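Side-chain contacts in putative diflavin flavoprotein A 3 (PDB 6H0C), which probably passes electrons from NADH to oxygen, reducing it to water, and is represented by its flavodiiron core, a metallo-hydrolase-like part followed by a flavodoxin-like part: residues A[238-241]-A[242-246]; A[330-333]-A[334-338]; A[380-383]-A[384-388]. One frame throughout, in Å; residues are numbered along the deposited sequence.

Contact 1. Residues A[238-241]-A[242-246]; sequences RELT and RNYQQ
Arg242 lays its guanidinium over the start of the preceding turn, with one face against Arg238 O and Glu239 CA, the latter 3.6 Å above the plane and toward its rim. A bend at chi3 (-53°) folds the chain back this way, and Arg242 NH1 comes 3.6 Å from Arg238 CB. The extended Glu239 side chain passes it at a slant; its carboxylate plane is turned 28° from the guanidinium, but OE2 stays 4.6 Å from Arg242 NH2, so any attraction acts without direct contact of the charged atoms. Glu239 also lies alongside Asn243, both pointing the same way. Asn243 ND2 turns back on the helix and gives a hydrogen bond of 2.7 Å to Glu239 O, arriving 43° above the carbonyl plane, while Asn243 N donates to the same oxygen from the opposite face. Helix 237-253, which carries all of this, follows strand 224-227 at the edge of a sheet of the metallo-hydrolase-like part and leads into strand 257-262 of the flavodoxin-like part. Water 1 gives a hydrogen bond to Glu239 OE1 and accepts one from Asn243 ND2, tying carboxylate to amide. On the buried side Leu240 CD1 packs 3.6 Å from Tyr244 CE1, the two side chains running side by side. The Tyr244 ring also stacks with Phe174 and meets Phe199 edge-to-face. Thr241 OG1 is hydrogen-bonded to Leu237 O, one turn back, and to Tyr225 OH.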
loop_
_atom_site.group_PDB
_atom_site.type_symbol
_atom_site.label_atom_id
_atom_site.label_comp_id
_atom_site.label_asym_id
_atom_site.label_seq_id
_atom_site.Cartn_x
_atom_site.Cartn_y
_atom_site.Cartn_z
ATOM N N ARG A 238 -16.991 8.264 -11.346
ATOM C CA ARG A 238 -17.774 9.065 -10.403
ATOM C C ARG A 238 -18.387 8.208 -9.311
ATOM O O ARG A 238 -18.316 8.552 -8.127
ATOM C CB ARG A 238 -18.867 9.860 -11.126
ATOM C CG ARG A 238 -18.308 11.041 -11.893
ATOM C CD ARG A 238 -19.400 11.864 -12.538
ATOM N NE ARG A 238 -18.846 12.915 -13.387
ATOM C CZ ARG A 238 -19.573 13.860 -13.978
ATOM N NH1 ARG A 238 -20.890 13.894 -13.811
ATOM N NH2 ARG A 238 -18.982 14.775 -14.735
ATOM N N GLU A 239 -18.969 7.083 -9.703
ATOM C CA GLU A 239 -19.657 6.248 -8.740
ATOM C C GLU A 239 -18.670 5.674 -7.734
ATOM O O GLU A 239 -18.959 5.615 -6.546
ATOM C CB GLU A 239 -20.416 5.135 -9.442
ATOM C CG GLU A 239 -21.311 4.345 -8.530
ATOM C CD GLU A 239 -22.362 3.552 -9.298
ATOM O OE1 GLU A 239 -23.271 3.008 -8.643
ATOM O OE2 GLU A 239 -22.281 3.468 -10.549
ATOM N N LEU A 240 -17.495 5.265 -8.197
ATOM C CA LEU A 240 -16.516 4.700 -7.278
ATOM C C LEU A 240 -15.998 5.790 -6.349
ATOM O O LEU A 240 -15.764 5.548 -5.163
ATOM C CB LEU A 240 -15.354 4.042 -8.033
ATOM C CG LEU A 240 -14.250 3.424 -7.159
ATOM C CD1 LEU A 240 -14.820 2.439 -6.139
ATOM C CD2 LEU A 240 -13.174 2.756 -8.022
ATOM N N THR A 241 -15.829 6.997 -6.880
ATOM C CA THR A 241 -15.338 8.093 -6.054
ATOM C C THR A 241 -16.345 8.418 -4.939
ATOM O O THR A 241 -15.963 8.544 -3.776
ATOM C CB THR A 241 -15.054 9.337 -6.893
ATOM O OG1 THR A 241 -14.102 9.004 -7.906
ATOM C CG2 THR A 241 -14.471 10.441 -6.025
ATOM N N ARG A 242 -17.628 8.522 -5.286
ATOM C CA ARG A 242 -18.680 8.750 -4.289
ATOM C C ARG A 242 -18.715 7.628 -3.232
ATOM O O ARG A 242 -18.894 7.890 -2.045
ATOM C CB ARG A 242 -20.051 8.884 -4.969
ATOM C CG ARG A 242 -20.183 10.061 -5.947
ATOM C CD ARG A 242 -21.642 10.281 -6.420
ATOM N NE ARG A 242 -22.273 9.068 -6.969
ATOM C CZ ARG A 242 -22.387 8.787 -8.272
ATOM N NH1 ARG A 242 -21.914 9.632 -9.182
ATOM N NH2 ARG A 242 -22.975 7.659 -8.670
ATOM N N ASN A 243 -18.533 6.386 -3.667
ATOM C CA ASN A 243 -18.447 5.257 -2.744
ATOM C C ASN A 243 -17.270 5.382 -1.760
ATOM O O ASN A 243 -17.431 5.163 -0.558
ATOM C CB ASN A 243 -18.340 3.943 -3.524
ATOM C CG ASN A 243 -19.713 3.357 -3.894
ATOM O OD1 ASN A 243 -20.189 2.415 -3.265
ATOM N ND2 ASN A 243 -20.341 3.917 -4.913
ATOM N N TYR A 244 -16.088 5.720 -2.273
ATOM C CA TYR A 244 -14.923 5.932 -1.415
ATOM C C TYR A 244 -15.223 6.970 -0.327
ATOM O O TYR A 244 -14.889 6.776 0.847
ATOM C CB TYR A 244 -13.719 6.386 -2.239
ATOM C CG TYR A 244 -12.768 5.290 -2.662
ATOM C CD1 TYR A 244 -13.238 4.082 -3.175
ATOM C CD2 TYR A 244 -11.387 5.483 -2.583
ATOM C CE1 TYR A 244 -12.357 3.089 -3.580
ATOM C CE2 TYR A 244 -10.501 4.504 -2.979
ATOM C CZ TYR A 244 -10.985 3.309 -3.475
ATOM O OH TYR A 244 -10.083 2.334 -3.873
ATOM N N GLN A 245 -15.857 8.071 -0.719
ATOM C CA GLN A 245 -16.196 9.118 0.237
ATOM C C GLN A 245 -17.110 8.582 1.331
ATOM O O GLN A 245 -16.906 8.864 2.512
ATOM C CB GLN A 245 -16.857 10.312 -0.462
ATOM C CG GLN A 245 -15.885 11.210 -1.207
ATOM C CD GLN A 245 -14.655 11.583 -0.371
ATOM O OE1 GLN A 245 -14.661 11.488 0.861
ATOM N NE2 GLN A 245 -13.592 12.009 -1.048
ATOM N N GLN A 246 -18.110 7.800 0.934
ATOM C CA GLN A 246 -19.051 7.219 1.884
ATOM C C GLN A 246 -18.357 6.206 2.803
ATOM O O GLN A 246 -18.536 6.233 4.030
ATOM C CB GLN A 246 -20.209 6.559 1.147
ATOM C CG GLN A 246 -21.204 5.891 2.061
ATOM C CD GLN A 246 -22.079 4.901 1.321
ATOM O OE1 GLN A 246 -22.250 4.996 0.104
ATOM N NE2 GLN A 246 -22.625 3.933 2.049
HETATM O O HOH W 1 -22.726 2.572 -6.102
#

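Contact 2. Residues A[330-333]-A[334-338]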
loop_
_atom_site.group_PDB
_atom_site.type_symbol
_atom_site.label_atom_id
_atom_site.label_comp_id
_atom_site.label_asym_id
_atom_site.label_seq_id
_atom_site.Cartn_x
_atom_site.Cartn_y
_atom_site.Cartn_z
ATOM N N GLY A 330 7.940 3.301 23.835
ATOM C CA GLY A 330 8.086 4.331 24.848
ATOM C C GLY A 330 6.962 5.350 24.805
ATOM O O GLY A 330 6.401 5.735 25.838
ATOM N N ILE A 331 6.633 5.798 23.598
ATOM C CA ILE A 331 5.568 6.777 23.426
ATOM C C ILE A 331 4.238 6.166 23.836
ATOM O O ILE A 331 3.413 6.824 24.469
ATOM C CB ILE A 331 5.501 7.290 21.968
ATOM C CG1 ILE A 331 6.814 7.999 21.602
ATOM C CG2 ILE A 331 4.304 8.218 21.775
ATOM C CD1 ILE A 331 6.959 8.310 20.121
ATOM N N THR A 332 4.034 4.899 23.492
ATOM C CA THR A 332 2.790 4.227 23.836
ATOM C C THR A 332 2.661 4.074 25.353
ATOM O O THR A 332 1.622 4.397 25.928
ATOM C CB THR A 332 2.692 2.854 23.151
ATOM O OG1 THR A 332 2.689 3.037 21.728
ATOM C CG2 THR A 332 1.407 2.133 23.562
ATOM N N LEU A 333 3.721 3.608 26.009
ATOM C CA LEU A 333 3.685 3.451 27.464
ATOM C C LEU A 333 3.510 4.797 28.164
ATOM O O LEU A 333 2.809 4.889 29.177
ATOM C CB LEU A 333 4.953 2.758 27.977
ATOM C CG LEU A 333 5.094 1.271 27.650
ATOM C CD1 LEU A 333 6.443 0.756 28.101
ATOM C CD2 LEU A 333 3.986 0.490 28.314
ATOM N N ALA A 334 4.142 5.837 27.628
ATOM C CA ALA A 334 4.052 7.164 28.236
ATOM C C ALA A 334 2.662 7.768 28.085
ATOM O O ALA A 334 2.308 8.686 28.811
ATOM C CB ALA A 334 5.092 8.101 27.636
ATOM N N ASN A 335 1.869 7.256 27.151
ATOM C CA ASN A 335 0.603 7.914 26.836
ATOM C C ASN A 335 -0.662 7.085 26.980
ATOM O O ASN A 335 -1.741 7.644 27.164
ATOM C CB ASN A 335 0.657 8.459 25.417
ATOM C CG ASN A 335 1.552 9.659 25.309
ATOM O OD1 ASN A 335 1.166 10.771 25.691
ATOM N ND2 ASN A 335 2.766 9.449 24.806
ATOM N N ALA A 336 -0.548 5.769 26.891
ATOM C CA ALA A 336 -1.738 4.931 26.918
ATOM C C ALA A 336 -2.265 4.713 28.339
ATOM O O ALA A 336 -1.507 4.438 29.272
ATOM C CB ALA A 336 -1.458 3.591 26.246
ATOM N N SER A 337 -3.577 4.844 28.490
ATOM C CA SER A 337 -4.237 4.451 29.724
ATOM C C SER A 337 -4.263 2.928 29.853
ATOM O O SER A 337 -4.430 2.212 28.858
ATOM C CB SER A 337 -5.656 5.002 29.764
ATOM O OG SER A 337 -6.412 4.325 30.753
ATOM N N LYS A 338 -4.110 2.427 31.074
ATOM C CA LYS A 338 -4.095 0.981 31.293
ATOM C C LYS A 338 -5.440 0.312 30.974
ATOM O O LYS A 338 -5.531 -0.912 30.953
ATOM C CB LYS A 338 -3.686 0.660 32.737
ATOM C CG LYS A 338 -2.238 0.996 33.080
ATOM C CD LYS A 338 -1.854 0.413 34.438
ATOM C CE LYS A 338 -0.424 0.769 34.843
ATOM N NZ LYS A 338 -0.008 0.069 36.100
HETATM O O HOH W 2 0.822 3.201 29.856
#
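Asn335 folds its amide back along the helix so that ND2 gives Ile331 O a hydrogen bond of 2.7 Å, with an N-H...O angle of 164°. With CG beside the backbone N (chi1 -72°), the side chain runs next to Ile331, and the carbonyl oxygen it reaches lies in the plane of the amide. The same ND2 rests 3.6 Å from Ile331 CG2, a methyl that flanks the amide. Ala334 N makes the ordinary helical bond to Gly330 O. Thr332 O takes two donors: Ala336 N at 2.7 Å, the regular i to i-4 bond, and Asn335 N at 3.1 Å, an i to i-3 bond of 3-10 type. The first donor comes nearly head-on to the oxygen, the second from well above the carbonyl plane. This is the carboxyl end of helix 323-335, where the chain leaves the helix and turns toward strand 341-348; strand 309-313, this helix and strand 341-348 form a beta-alpha-beta unit of the flavodoxin-like part. Water 2 donates to Leu333 O in the last turn and to Ala336 O just after it, 2.7 Å from each, bridging the two carbonyls and giving each a donor. Thr332 has its hydroxyl bonded to Ala328 O, one turn earlier, while its CG2 meets Ala336 CB at 4.2 Å. Both of these residues face the sheet and touch Phe310 of strand 309-313. Ile331 turns instead to helix 297-306, packing on Ala297, Ile300 and Lys301, and Leu333 reaches Ala365 and Phe367.

Contact 3. Residues A[380-383]-A[384-388]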
loop_
_atom_site.group_PDB
_atom_site.type_symbol
_atom_site.label_atom_id
_atom_site.label_comp_id
_atom_site.label_asym_id
_atom_site.label_seq_id
_atom_site.Cartn_x
_atom_site.Cartn_y
_atom_site.Cartn_z
ATOM N N PRO A 380 4.114 -16.633 6.122
ATOM C CA PRO A 380 2.685 -16.811 6.384
ATOM C C PRO A 380 2.032 -17.673 5.321
ATOM O O PRO A 380 2.446 -17.619 4.164
ATOM C CB PRO A 380 2.135 -15.385 6.334
ATOM C CG PRO A 380 3.317 -14.516 6.606
ATOM C CD PRO A 380 4.485 -15.212 6.001
ATOM N N THR A 381 1.031 -18.457 5.710
ATOM C CA THR A 381 0.269 -19.262 4.761
ATOM C C THR A 381 -1.177 -18.814 4.748
ATOM O O THR A 381 -1.547 -17.874 5.451
ATOM C CB THR A 381 0.315 -20.757 5.105
ATOM O OG1 THR A 381 -0.466 -20.996 6.284
ATOM C CG2 THR A 381 1.752 -21.211 5.334
ATOM N N ASP A 382 -1.995 -19.499 3.958
ATOM C CA ASP A 382 -3.416 -19.185 3.873
ATOM C C ASP A 382 -4.077 -19.211 5.246
ATOM O O ASP A 382 -4.834 -18.309 5.600
ATOM C CB ASP A 382 -4.125 -20.165 2.942
ATOM C CG ASP A 382 -5.343 -19.561 2.283
ATOM O OD1 ASP A 382 -5.765 -18.461 2.704
ATOM O OD2 ASP A 382 -5.877 -20.187 1.342
ATOM N N GLN A 383 -3.786 -20.243 6.031
ATOM C CA GLN A 383 -4.446 -20.364 7.313
ATOM C C GLN A 383 -3.871 -19.354 8.303
ATOM O O GLN A 383 -4.584 -18.897 9.198
ATOM C CB GLN A 383 -4.345 -21.781 7.855
ATOM C CG GLN A 383 -5.568 -22.159 8.678
ATOM C CD GLN A 383 -5.492 -23.560 9.251
ATOM O OE1 GLN A 383 -4.934 -24.476 8.635
ATOM N NE2 GLN A 383 -6.054 -23.736 10.442
ATOM N N THR A 384 -2.597 -18.997 8.137
ATOM C CA THR A 384 -1.994 -17.919 8.928
ATOM C C THR A 384 -2.862 -16.675 8.867
ATOM O O THR A 384 -3.244 -16.120 9.891
ATOM C CB THR A 384 -0.591 -17.527 8.434
ATOM O OG1 THR A 384 0.263 -18.671 8.416
ATOM C CG2 THR A 384 0.007 -16.476 9.346
ATOM N N LEU A 385 -3.170 -16.251 7.646
ATOM C CA LEU A 385 -3.961 -15.048 7.426
ATOM C C LEU A 385 -5.327 -15.161 8.083
ATOM O O LEU A 385 -5.797 -14.208 8.696
ATOM C CB LEU A 385 -4.127 -14.772 5.932
ATOM C CG LEU A 385 -2.854 -14.532 5.120
ATOM C CD1 LEU A 385 -3.201 -14.267 3.658
ATOM C CD2 LEU A 385 -2.088 -13.377 5.708
ATOM N N LYS A 386 -5.961 -16.326 7.959
ATOM C CA LYS A 386 -7.307 -16.510 8.492
ATOM C C LYS A 386 -7.290 -16.465 10.013
ATOM O O LYS A 386 -8.200 -15.920 10.640
ATOM C CB LYS A 386 -7.911 -17.825 8.002
ATOM C CG LYS A 386 -7.961 -17.946 6.484
ATOM C CD LYS A 386 -8.784 -16.828 5.855
ATOM C CE LYS A 386 -10.263 -16.978 6.178
ATOM N NZ LYS A 386 -11.076 -15.902 5.555
ATOM N N MET A 387 -6.243 -17.035 10.599
ATOM C CA MET A 387 -6.056 -16.995 12.048
ATOM C C MET A 387 -5.873 -15.552 12.529
ATOM O O MET A 387 -6.512 -15.126 13.488
ATOM C CB MET A 387 -4.859 -17.864 12.458
ATOM C CG MET A 387 -4.462 -17.735 13.922
ATOM S SD MET A 387 -3.291 -16.397 14.257
ATOM C CE MET A 387 -1.732 -17.118 13.734
ATOM N N CYS A 388 -5.011 -14.799 11.854
ATOM C CA CYS A 388 -4.807 -13.391 12.192
ATOM C C CYS A 388 -6.092 -12.569 12.039
ATOM O O CYS A 388 -6.421 -11.738 12.890
ATOM C CB CYS A 388 -3.697 -12.790 11.325
ATOM S SG CYS A 388 -2.055 -13.422 11.716
#
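The backbone passes from an extended Pro380 and Thr381 straight into helix 382-404, whose first turn is closed by Leu385 N bonding to Thr381 O at 3.2 Å. Thr381 occupies the N-cap position. Its own N-H reaches forward to the side chain of Thr384, giving OG1 a hydrogen bond of 2.8 Å that is almost straight, at 175°; this N3 side chain to N-cap N-H bond is one of the two that define a capping box. Thr384 can receive it because its hydroxyl lies beside its own backbone N (chi1 -56°), turned toward the start of the helix. The two threonine side chains cross at about a right angle, and their OG1 atoms are 3.2 Å apart. From the same branch point Thr384 CG2 reaches the proline ring, 3.8 Å from Pro380 CB. Lys386 CG, set beside the backbone N, comes 3.3 Å from Asp382 O; bends at chi2 and chi3 then carry the chain away. Thr384 also packs on Leu272 of helix 268-281 and on Val376 of strand 368-377, the edge strand that precedes this helix. Leu385 and Asp382 turn to Phe27, and the Asp382 carboxylate makes a long, weak ion pair with Arg24. An acidic group in the first turn would probably interact favourably with the helix dipole, while the Thr381-Thr384 bond ties the incoming chain to that turn.

The three contacts follow one another along the chain, each within or at an end of a single helix. Contact 1 lies in helix 237-253, which leads from the metallo-hydrolase-like part into the flavodoxin-like part. Contacts 2 and 3 belong to the latter, whose five-stranded parallel sheet, order 2-1-3-4-5, is the flavodoxin fold: contact 2 ends helix 323-335, packed with helix 297-306, and contact 3 begins helix 382-404, packed with helix 268-281. Their centres are about 30 Å apart; that of contact 1 lies about 37 Å from contact 2 and 31 Å from contact 3. None touches another; each is confined to neighbouring turns. Through Arg24 and Phe27 contact 3 also meets the N-terminal part.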